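Local coordinates for periplasmic protein (Legionella pneumophila subsp. pneumophila, PDB 4FGQ), which is a calcium-dependent periplasmic protease of the LapG type, probably a cysteine proteinase with a transglutaminase-like fold, at residues D70-P75 with G183-L188; V102-L107 with N160-W165; E131-I136 with K146-P151. All coordinates share one frame; numbering follows the deposited sequence.

Contact 1: D70-P75 with G183-L188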
loop_
_atom_site.group_PDB
_atom_site.type_symbol
_atom_site.label_atom_id
_atom_site.label_comp_id
_atom_site.label_asym_id
_atom_site.label_seq_id
_atom_site.Cartn_x
_atom_site.Cartn_y
_atom_site.Cartn_z
ATOM N N ASP A 70 6.566 14.493 -1.808
ATOM C CA ASP A 70 7.485 14.191 -0.710
ATOM C C ASP A 70 6.783 13.616 0.522
ATOM O O ASP A 70 7.364 12.822 1.256
ATOM C CB ASP A 70 8.285 15.422 -0.299
ATOM C CG ASP A 70 9.383 15.754 -1.280
ATOM O OD1 ASP A 70 9.592 15.001 -2.256
ATOM O OD2 ASP A 70 10.056 16.769 -1.059
ATOM N N TYR A 71 5.539 14.026 0.750
ATOM C CA TYR A 71 4.801 13.603 1.940
ATOM C C TYR A 71 4.187 12.219 1.756
ATOM O O TYR A 71 3.532 11.956 0.742
ATOM C CB TYR A 71 3.697 14.618 2.244
ATOM C CG TYR A 71 2.944 14.366 3.533
ATOM C CD1 TYR A 71 1.694 13.763 3.527
ATOM C CD2 TYR A 71 3.478 14.757 4.753
ATOM C CE1 TYR A 71 1.002 13.544 4.706
ATOM C CE2 TYR A 71 2.792 14.544 5.933
ATOM C CZ TYR A 71 1.557 13.937 5.903
ATOM O OH TYR A 71 0.880 13.727 7.080
ATOM N N TRP A 72 4.394 11.338 2.736
ATOM C CA TRP A 72 3.799 9.999 2.709
ATOM C C TRP A 72 2.524 9.981 3.542
ATOM O O TRP A 72 2.555 10.323 4.726
ATOM C CB TRP A 72 4.761 8.953 3.282
ATOM C CG TRP A 72 5.961 8.655 2.429
ATOM C CD1 TRP A 72 6.451 9.407 1.398
ATOM C CD2 TRP A 72 6.823 7.513 2.539
ATOM N NE1 TRP A 72 7.570 8.802 0.862
ATOM C CE2 TRP A 72 7.812 7.635 1.541
ATOM C CE3 TRP A 72 6.854 6.401 3.386
ATOM C CZ2 TRP A 72 8.827 6.686 1.376
ATOM C CZ3 TRP A 72 7.857 5.459 3.213
ATOM C CH2 TRP A 72 8.828 5.610 2.219
ATOM N N LYS A 73 1.409 9.573 2.938
ATOM C CA LYS A 73 0.118 9.569 3.628
ATOM C C LYS A 73 -0.135 8.289 4.410
ATOM O O LYS A 73 0.092 7.192 3.900
ATOM C CB LYS A 73 -1.026 9.716 2.618
ATOM C CG LYS A 73 -0.994 10.986 1.787
ATOM C CD LYS A 73 -2.287 11.093 0.956
ATOM C CE LYS A 73 -2.199 12.197 -0.079
ATOM N NZ LYS A 73 -3.521 12.434 -0.743
ATOM N N SER A 74 -0.629 8.431 5.639
ATOM C CA SER A 74 -1.161 7.279 6.373
ATOM C C SER A 74 -2.422 6.811 5.683
ATOM O O SER A 74 -3.019 7.577 4.929
ATOM C CB SER A 74 -1.489 7.671 7.819
ATOM O OG SER A 74 -2.610 8.524 7.876
ATOM N N PRO A 75 -2.834 5.556 5.935
ATOM C CA PRO A 75 -4.087 5.031 5.379
ATOM C C PRO A 75 -5.285 5.952 5.632
ATOM O O PRO A 75 -6.070 6.192 4.719
ATOM C CB PRO A 75 -4.262 3.709 6.128
ATOM C CG PRO A 75 -2.834 3.246 6.349
ATOM C CD PRO A 75 -2.048 4.502 6.608
ATOM N N GLY A 183 12.864 8.026 7.609
ATOM C CA GLY A 183 12.237 9.058 8.424
ATOM C C GLY A 183 10.743 9.268 8.243
ATOM O O GLY A 183 10.011 9.380 9.231
ATOM N N LYS A 184 10.289 9.326 6.994
ATOM C CA LYS A 184 8.878 9.576 6.704
ATOM C C LYS A 184 8.019 8.413 7.137
ATOM O O LYS A 184 6.858 8.592 7.490
ATOM C CB LYS A 184 8.660 9.775 5.209
ATOM C CG LYS A 184 9.362 10.963 4.618
ATOM C CD LYS A 184 9.485 10.760 3.126
ATOM C CE LYS A 184 10.048 11.986 2.484
ATOM N NZ LYS A 184 10.152 11.843 1.005
ATOM N N TRP A 185 8.596 7.221 7.066
ATOM C CA TRP A 185 7.903 5.987 7.402
ATOM C C TRP A 185 7.765 5.900 8.914
ATOM O O TRP A 185 6.702 5.568 9.430
ATOM C CB TRP A 185 8.692 4.797 6.848
ATOM C CG TRP A 185 8.106 3.433 7.102
ATOM C CD1 TRP A 185 8.717 2.395 7.735
ATOM C CD2 TRP A 185 6.812 2.951 6.699
ATOM N NE1 TRP A 185 7.886 1.297 7.764
ATOM C CE2 TRP A 185 6.709 1.614 7.139
ATOM C CE3 TRP A 185 5.732 3.524 6.025
ATOM C CZ2 TRP A 185 5.569 0.836 6.916
ATOM C CZ3 TRP A 185 4.599 2.755 5.806
ATOM C CH2 TRP A 185 4.527 1.425 6.249
ATOM N N ASP A 186 8.851 6.201 9.618
ATOM C CA ASP A 186 8.823 6.267 11.074
ATOM C C ASP A 186 7.751 7.254 11.535
ATOM O O ASP A 186 6.910 6.928 12.374
ATOM C CB ASP A 186 10.193 6.693 11.600
ATOM C CG ASP A 186 10.266 6.697 13.113
ATOM O OD1 ASP A 186 9.942 5.663 13.737
ATOM O OD2 ASP A 186 10.651 7.743 13.679
ATOM N N ALA A 187 7.780 8.457 10.969
ATOM C CA ALA A 187 6.799 9.490 11.288
ATOM C C ALA A 187 5.383 9.072 10.898
ATOM O O ALA A 187 4.417 9.393 11.592
ATOM C CB ALA A 187 7.171 10.798 10.605
ATOM N N LEU A 188 5.266 8.366 9.778
ATOM C CA LEU A 188 3.961 7.903 9.317
ATOM C C LEU A 188 3.352 6.942 10.333
ATOM O O LEU A 188 2.179 7.083 10.695
ATOM C CB LEU A 188 4.047 7.245 7.926
ATOM C CG LEU A 188 2.761 6.780 7.222
ATOM C CD1 LEU A 188 2.979 6.707 5.722
ATOM C CD2 LEU A 188 2.297 5.423 7.705
HETATM O O HOH W 1 8.097 10.812 -1.534
#

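Contact 2: V102-L107 with N160-W165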
loop_
_atom_site.group_PDB
_atom_site.type_symbol
_atom_site.label_atom_id
_atom_site.label_comp_id
_atom_site.label_asym_id
_atom_site.label_seq_id
_atom_site.Cartn_x
_atom_site.Cartn_y
_atom_site.Cartn_z
ATOM N N VAL A 102 -2.986 -11.358 5.865
ATOM C CA VAL A 102 -1.743 -11.703 5.182
ATOM C C VAL A 102 -0.583 -11.363 6.119
ATOM O O VAL A 102 -0.499 -10.229 6.601
ATOM C CB VAL A 102 -1.591 -10.928 3.862
ATOM C CG1 VAL A 102 -0.275 -11.287 3.190
ATOM C CG2 VAL A 102 -2.768 -11.225 2.939
ATOM N N PRO A 103 0.310 -12.333 6.402
ATOM C CA PRO A 103 1.431 -12.062 7.316
ATOM C C PRO A 103 2.292 -10.905 6.807
ATOM O O PRO A 103 2.619 -10.867 5.618
ATOM C CB PRO A 103 2.218 -13.371 7.294
ATOM C CG PRO A 103 1.168 -14.415 6.996
ATOM C CD PRO A 103 0.290 -13.741 5.968
ATOM N N SER A 104 2.644 -9.964 7.680
ATOM C CA SER A 104 3.407 -8.788 7.247
ATOM C C SER A 104 4.753 -9.165 6.647
ATOM O O SER A 104 5.264 -8.460 5.775
ATOM C CB SER A 104 3.600 -7.779 8.389
ATOM O OG SER A 104 4.528 -6.760 8.024
ATOM N N ASP A 105 5.334 -10.279 7.087
ATOM C CA ASP A 105 6.641 -10.636 6.529
ATOM C C ASP A 105 6.594 -11.042 5.051
ATOM O O ASP A 105 7.626 -11.068 4.380
ATOM C CB ASP A 105 7.429 -11.648 7.393
ATOM C CG ASP A 105 6.723 -12.983 7.554
ATOM O OD1 ASP A 105 7.302 -13.866 8.220
ATOM O OD2 ASP A 105 5.599 -13.162 7.038
ATOM N N GLN A 106 5.401 -11.310 4.527
ATOM C CA GLN A 106 5.275 -11.609 3.098
ATOM C C GLN A 106 5.042 -10.374 2.249
ATOM O O GLN A 106 4.873 -10.480 1.036
ATOM C CB GLN A 106 4.117 -12.578 2.854
ATOM C CG GLN A 106 4.344 -13.920 3.497
ATOM C CD GLN A 106 3.257 -14.918 3.145
ATOM O OE1 GLN A 106 2.518 -15.387 4.018
ATOM N NE2 GLN A 106 3.154 -15.250 1.858
ATOM N N LEU A 107 4.991 -9.214 2.887
ATOM C CA LEU A 107 4.662 -7.987 2.175
ATOM C C LEU A 107 5.769 -6.968 2.321
ATOM O O LEU A 107 6.196 -6.659 3.432
ATOM C CB LEU A 107 3.360 -7.394 2.719
ATOM C CG LEU A 107 2.108 -8.250 2.515
ATOM C CD1 LEU A 107 0.984 -7.738 3.386
ATOM C CD2 LEU A 107 1.694 -8.211 1.050
ATOM N N ASN A 160 8.834 -2.719 5.299
ATOM C CA ASN A 160 7.518 -2.866 5.911
ATOM C C ASN A 160 7.579 -2.355 7.349
ATOM O O ASN A 160 8.539 -1.684 7.722
ATOM C CB ASN A 160 6.998 -4.313 5.820
ATOM C CG ASN A 160 7.974 -5.327 6.382
ATOM O OD1 ASN A 160 8.792 -5.008 7.243
ATOM N ND2 ASN A 160 7.890 -6.570 5.893
ATOM N N ALA A 161 6.581 -2.672 8.165
ATOM C CA ALA A 161 6.573 -2.154 9.532
ATOM C C ALA A 161 7.779 -2.629 10.335
ATOM O O ALA A 161 8.175 -1.988 11.310
ATOM C CB ALA A 161 5.272 -2.505 10.245
ATOM N N GLU A 162 8.374 -3.746 9.920
ATOM C CA GLU A 162 9.449 -4.350 10.697
ATOM C C GLU A 162 10.846 -4.027 10.184
ATOM O O GLU A 162 11.746 -3.738 10.975
ATOM C CB GLU A 162 9.277 -5.874 10.770
ATOM C CG GLU A 162 8.084 -6.339 11.586
ATOM C CD GLU A 162 6.783 -6.301 10.808
ATOM O OE1 GLU A 162 5.739 -5.983 11.418
ATOM O OE2 GLU A 162 6.801 -6.598 9.590
ATOM N N GLY A 163 11.034 -4.082 8.868
ATOM C CA GLY A 163 12.371 -3.992 8.317
ATOM C C GLY A 163 12.521 -3.101 7.100
ATOM O O GLY A 163 11.547 -2.566 6.570
ATOM N N LEU A 164 13.769 -2.955 6.671
ATOM C CA LEU A 164 14.144 -2.178 5.498
ATOM C C LEU A 164 15.244 -2.961 4.796
ATOM O O LEU A 164 16.221 -3.367 5.428
ATOM C CB LEU A 164 14.688 -0.816 5.931
ATOM C CG LEU A 164 15.457 -0.021 4.878
ATOM C CD1 LEU A 164 14.491 0.482 3.825
ATOM C CD2 LEU A 164 16.212 1.132 5.526
ATOM N N TRP A 165 15.082 -3.194 3.497
ATOM C CA TRP A 165 16.036 -3.999 2.739
ATOM C C TRP A 165 16.506 -3.272 1.480
ATOM O O TRP A 165 15.691 -2.742 0.738
ATOM C CB TRP A 165 15.371 -5.315 2.313
ATOM C CG TRP A 165 14.958 -6.205 3.451
ATOM C CD1 TRP A 165 15.683 -7.224 3.999
ATOM C CD2 TRP A 165 13.716 -6.167 4.170
ATOM N NE1 TRP A 165 14.970 -7.818 5.017
ATOM C CE2 TRP A 165 13.762 -7.184 5.144
ATOM C CE3 TRP A 165 12.574 -5.367 4.088
ATOM C CZ2 TRP A 165 12.708 -7.420 6.028
ATOM C CZ3 TRP A 165 11.531 -5.603 4.963
ATOM C CH2 TRP A 165 11.601 -6.625 5.919
HETATM O O HOH W 2 9.724 -9.323 5.123
#

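Contact 3: E131-I136 with K146-P151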
loop_
_atom_site.group_PDB
_atom_site.type_symbol
_atom_site.label_atom_id
_atom_site.label_comp_id
_atom_site.label_asym_id
_atom_site.label_seq_id
_atom_site.Cartn_x
_atom_site.Cartn_y
_atom_site.Cartn_z
ATOM N N GLU A 131 12.266 -16.473 -0.677
ATOM C CA GLU A 131 13.156 -16.838 -1.772
ATOM C C GLU A 131 12.395 -16.871 -3.099
ATOM O O GLU A 131 12.983 -17.084 -4.160
ATOM C CB GLU A 131 13.807 -18.201 -1.494
ATOM C CG GLU A 131 14.689 -18.250 -0.243
ATOM C CD GLU A 131 13.904 -18.254 1.067
ATOM O OE1 GLU A 131 14.412 -17.690 2.061
ATOM O OE2 GLU A 131 12.787 -18.822 1.108
ATOM N N SER A 132 11.086 -16.642 -3.035
ATOM C CA SER A 132 10.232 -16.751 -4.205
ATOM C C SER A 132 10.200 -15.435 -4.959
ATOM O O SER A 132 10.451 -14.367 -4.397
ATOM C CB SER A 132 8.798 -17.181 -3.812
ATOM O OG SER A 132 8.787 -18.509 -3.334
ATOM N N GLU A 133 9.906 -15.524 -6.248
ATOM C CA GLU A 133 9.691 -14.350 -7.064
ATOM C C GLU A 133 8.436 -13.623 -6.570
ATOM O O GLU A 133 7.384 -14.245 -6.428
ATOM C CB GLU A 133 9.481 -14.816 -8.494
ATOM C CG GLU A 133 9.263 -13.721 -9.481
ATOM C CD GLU A 133 9.223 -14.245 -10.896
ATOM O OE1 GLU A 133 9.177 -15.479 -11.101
ATOM O OE2 GLU A 133 9.235 -13.413 -11.807
ATOM N N PRO A 134 8.537 -12.310 -6.303
ATOM C CA PRO A 134 7.377 -11.617 -5.734
ATOM C C PRO A 134 6.330 -11.246 -6.776
ATOM O O PRO A 134 6.649 -11.163 -7.966
ATOM C CB PRO A 134 7.985 -10.349 -5.122
ATOM C CG PRO A 134 9.213 -10.094 -5.948
ATOM C CD PRO A 134 9.737 -11.454 -6.338
ATOM N N LEU A 135 5.094 -11.074 -6.317
ATOM C CA LEU A 135 3.986 -10.623 -7.150
ATOM C C LEU A 135 3.823 -9.130 -6.908
ATOM O O LEU A 135 3.907 -8.671 -5.764
ATOM C CB LEU A 135 2.720 -11.367 -6.753
ATOM C CG LEU A 135 2.801 -12.887 -6.840
ATOM C CD1 LEU A 135 1.411 -13.494 -6.605
ATOM C CD2 LEU A 135 3.354 -13.311 -8.179
ATOM N N ILE A 136 3.601 -8.369 -7.980
ATOM C CA ILE A 136 3.600 -6.917 -7.896
ATOM C C ILE A 136 2.187 -6.334 -7.910
ATOM O O ILE A 136 1.439 -6.493 -8.885
ATOM C CB ILE A 136 4.415 -6.297 -9.059
ATOM C CG1 ILE A 136 5.844 -6.860 -9.101
ATOM C CG2 ILE A 136 4.427 -4.790 -8.929
ATOM C CD1 ILE A 136 6.664 -6.558 -7.863
ATOM N N LYS A 146 4.066 -11.309 -11.781
ATOM C CA LYS A 146 5.355 -11.680 -11.208
ATOM C C LYS A 146 6.411 -10.642 -11.543
ATOM O O LYS A 146 6.320 -9.958 -12.565
ATOM C CB LYS A 146 5.809 -13.035 -11.762
ATOM C CG LYS A 146 5.222 -14.240 -11.048
ATOM C CD LYS A 146 5.629 -15.553 -11.723
ATOM C CE LYS A 146 4.890 -15.773 -13.044
ATOM N NZ LYS A 146 5.565 -15.134 -14.207
ATOM N N ALA A 147 7.434 -10.539 -10.701
ATOM C CA ALA A 147 8.516 -9.589 -10.957
ATOM C C ALA A 147 9.143 -9.733 -12.349
ATOM O O ALA A 147 9.429 -8.727 -12.998
ATOM C CB ALA A 147 9.591 -9.687 -9.876
ATOM N N SER A 148 9.353 -10.962 -12.817
ATOM C CA SER A 148 9.974 -11.157 -14.134
ATOM C C SER A 148 9.059 -10.713 -15.271
ATOM O O SER A 148 9.520 -10.503 -16.394
ATOM C CB SER A 148 10.386 -12.610 -14.353
ATOM O OG SER A 148 9.252 -13.455 -14.251
ATOM N N ALA A 149 7.770 -10.579 -14.979
ATOM C CA ALA A 149 6.809 -10.070 -15.961
ATOM C C ALA A 149 6.671 -8.552 -15.842
ATOM O O ALA A 149 5.826 -7.938 -16.504
ATOM C CB ALA A 149 5.462 -10.750 -15.802
ATOM N N ARG A 150 7.491 -7.953 -14.983
ATOM C CA ARG A 150 7.564 -6.491 -14.870
ATOM C C ARG A 150 9.000 -5.999 -15.067
ATOM O O ARG A 150 9.593 -5.410 -14.161
ATOM C CB ARG A 150 7.039 -6.027 -13.502
ATOM C CG ARG A 150 5.576 -6.356 -13.216
ATOM C CD ARG A 150 4.644 -5.698 -14.224
ATOM N NE ARG A 150 4.935 -4.267 -14.331
ATOM C CZ ARG A 150 4.329 -3.312 -13.628
ATOM N NH1 ARG A 150 3.379 -3.617 -12.748
ATOM N NH2 ARG A 150 4.685 -2.040 -13.811
ATOM N N PRO A 151 9.573 -6.228 -16.260
ATOM C CA PRO A 151 10.959 -5.804 -16.467
ATOM C C PRO A 151 11.074 -4.277 -16.490
ATOM O O PRO A 151 12.189 -3.759 -16.497
ATOM C CB PRO A 151 11.294 -6.383 -17.846
ATOM C CG PRO A 151 9.978 -6.428 -18.550
ATOM C CD PRO A 151 8.983 -6.805 -17.484
HETATM O O HOH W 3 1.762 -5.844 -11.656
#

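Contact 1: D70-P75 with G183-L188
Lys184 reaches back over the indole of Trp72, and its ammonium group ends beside the backbone of Asp70. Its CD stands above the five-membered ring of Trp72, 3.7 Å from the centroid and 19° off the ring normal, a CH-pi contact. The two side chains cross at about a right angle. Because the lysine chain runs extended beyond CG, its end passes the ring and gives a weak hydrogen bond from Lys184 NZ to Asp70 O, 3.0 Å long. Asp70 OD1 lies 4.6 Å from Lys184 NZ, too far for a salt bridge, although its charge would probably favour the ammonium group there. Trp72 NE1 is satisfied at the ring edge by a water in the indole plane at 3.2 Å, and the same water accepts a second, weak bond from Lys184 NZ. Trp72 O takes a bond from Arg191, and Trp185 NE1 gives one to Asn160 O. The apolar part lies further along the helix: Trp72 CZ3 sits 3.8 Å from Trp185 CB, while Leu188 CG, anti to the backbone N (chi1 -176°), lies 4.0 Å from Ser74 CA and, in the conformer given, Leu188 CD1 meets Lys73 O and Trp72 CB. Tyr71, a calcium ligand in a structure of this protein though none is bound to this chain, points its CB away from the helix. The loop before helix 75-81 packs against helix 183-192, Ile91 of helix 86-100 meets both Trp72 and Leu188, and Ser74 is the N-cap of helix 75-81.

Contact 2: V102-L107 with N160-W165
Asn160 OD1 is gripped by two backbone N-H groups of its own turn while the other end of the same amide crosses to segment 102-107. Gly163 N approaches OD1 at 2.9 Å, nearly along the C=O axis, and Glu162 N comes from above the carbonyl plane, 39° out of it, at 3.0 Å. The bond from Glu162 N, two residues on, defines an Asx turn, and that from Gly163 N, three residues on, completes an Asx motif. The chi1 of 54° puts Asn160 CG between the backbone N and the carbonyl carbon, and chi2 then turns OD1 to the N-H groups of the turn. With OD1 held there, ND2 faces Leu107 O and donates a bond of 3.0 Å with an N-H...O angle of 158°; the acceptor lies close to the amide plane. Ser104 O is also near Asn160 ND2, at 3.2 Å. A water that donates to Asp105 O accepts a weak bond from Asn160 ND2, adding a solvent-mediated link between the segments.

A second bridge joins side chains: in the conformer given, Ser104 OG donates to Glu162 OE2 over 2.8 Å, and OE2 receives it on its syn lone pair. The glutamate chain bends at chi2, turning CD from an extended course. The same Ser104 OG also bonds to Tyr94 OH, which takes part in a bond with Ala161 N as well, so Tyr94 ties both segments to helix 86-100.

The contact links the 3-10 turn that follows helix 86-100 to the connection between adjacent antiparallel strands 153-159 and 164-166. Leu107, which opens strand 107-114, packs on Tyr94 and Leu97 of helix 86-100 and on Phe126 of strand 119-126.

Contact 3: E131-I136 with K146-P151
Leu135 and Lys146 form an antiparallel, non-hydrogen-bonded pair with CA atoms 4.4 Å apart, and just past it Ala147 N donates to Pro134 O at 2.9 Å, with an angle of 171° at the carbonyl oxygen. On the side-chain level, Glu133 takes the main polar role. With CG anti to the backbone N (chi1 -179°) and the chain extended, its carboxylate reaches the 3-10 turn 147-149, where Ser148 N meets Glu133 OE2 head-on at 2.7 Å. Ser148 OG also donates to Glu133 OE2; at 2.4 Å the modelled separation is very short, so its exact length is doubtful. Lys146 CB and CD lie against the Glu133 carboxylate, CB 3.4 Å from OE2, the chains crossing at about a right angle. Lys146 CG also rests 3.5 Å from Leu135 CD2, as expected for paired residues on one sheet face.

Pro134 CD packs 4.0 Å from Ala147 CB. Ile136 CG2 lies 4.1 Å from Arg150 NH1, and a water in the guanidinium plane accepts from NH1 while donating to Ile136 O. The guanidinium is also paired with Asp138 and Asp152.

This is the end of a beta-hairpin at the sheet margin: strand 145-146 is the outermost strand beside 135-137, and the carboxylate of Glu133 meets the 3-10 turn that leads the chain out of it.

How the contacts relate
Contacts 1 and 2 are partly buried and touch each other, helix 183-192 meeting the strand connection at 160-163. Contact 3 is a surface contact about 26 Å from contact 1, centre to centre, and on the other side of the chain's centre. Contacts 2 and 3 reach the same six-stranded antiparallel sheet without touching, contact 2 by the connection leading to the outermost strand 164-166, contact 3 at the other outermost strand 145-146. Their chemistry differs accordingly: contact 1 rests on lysine, indole and leucine packing beside residues that bind calcium in a structure of this protein, contact 2 on polar turn bonds, and contact 3 on strand pairing plus a carboxylate at a solvent-facing turn.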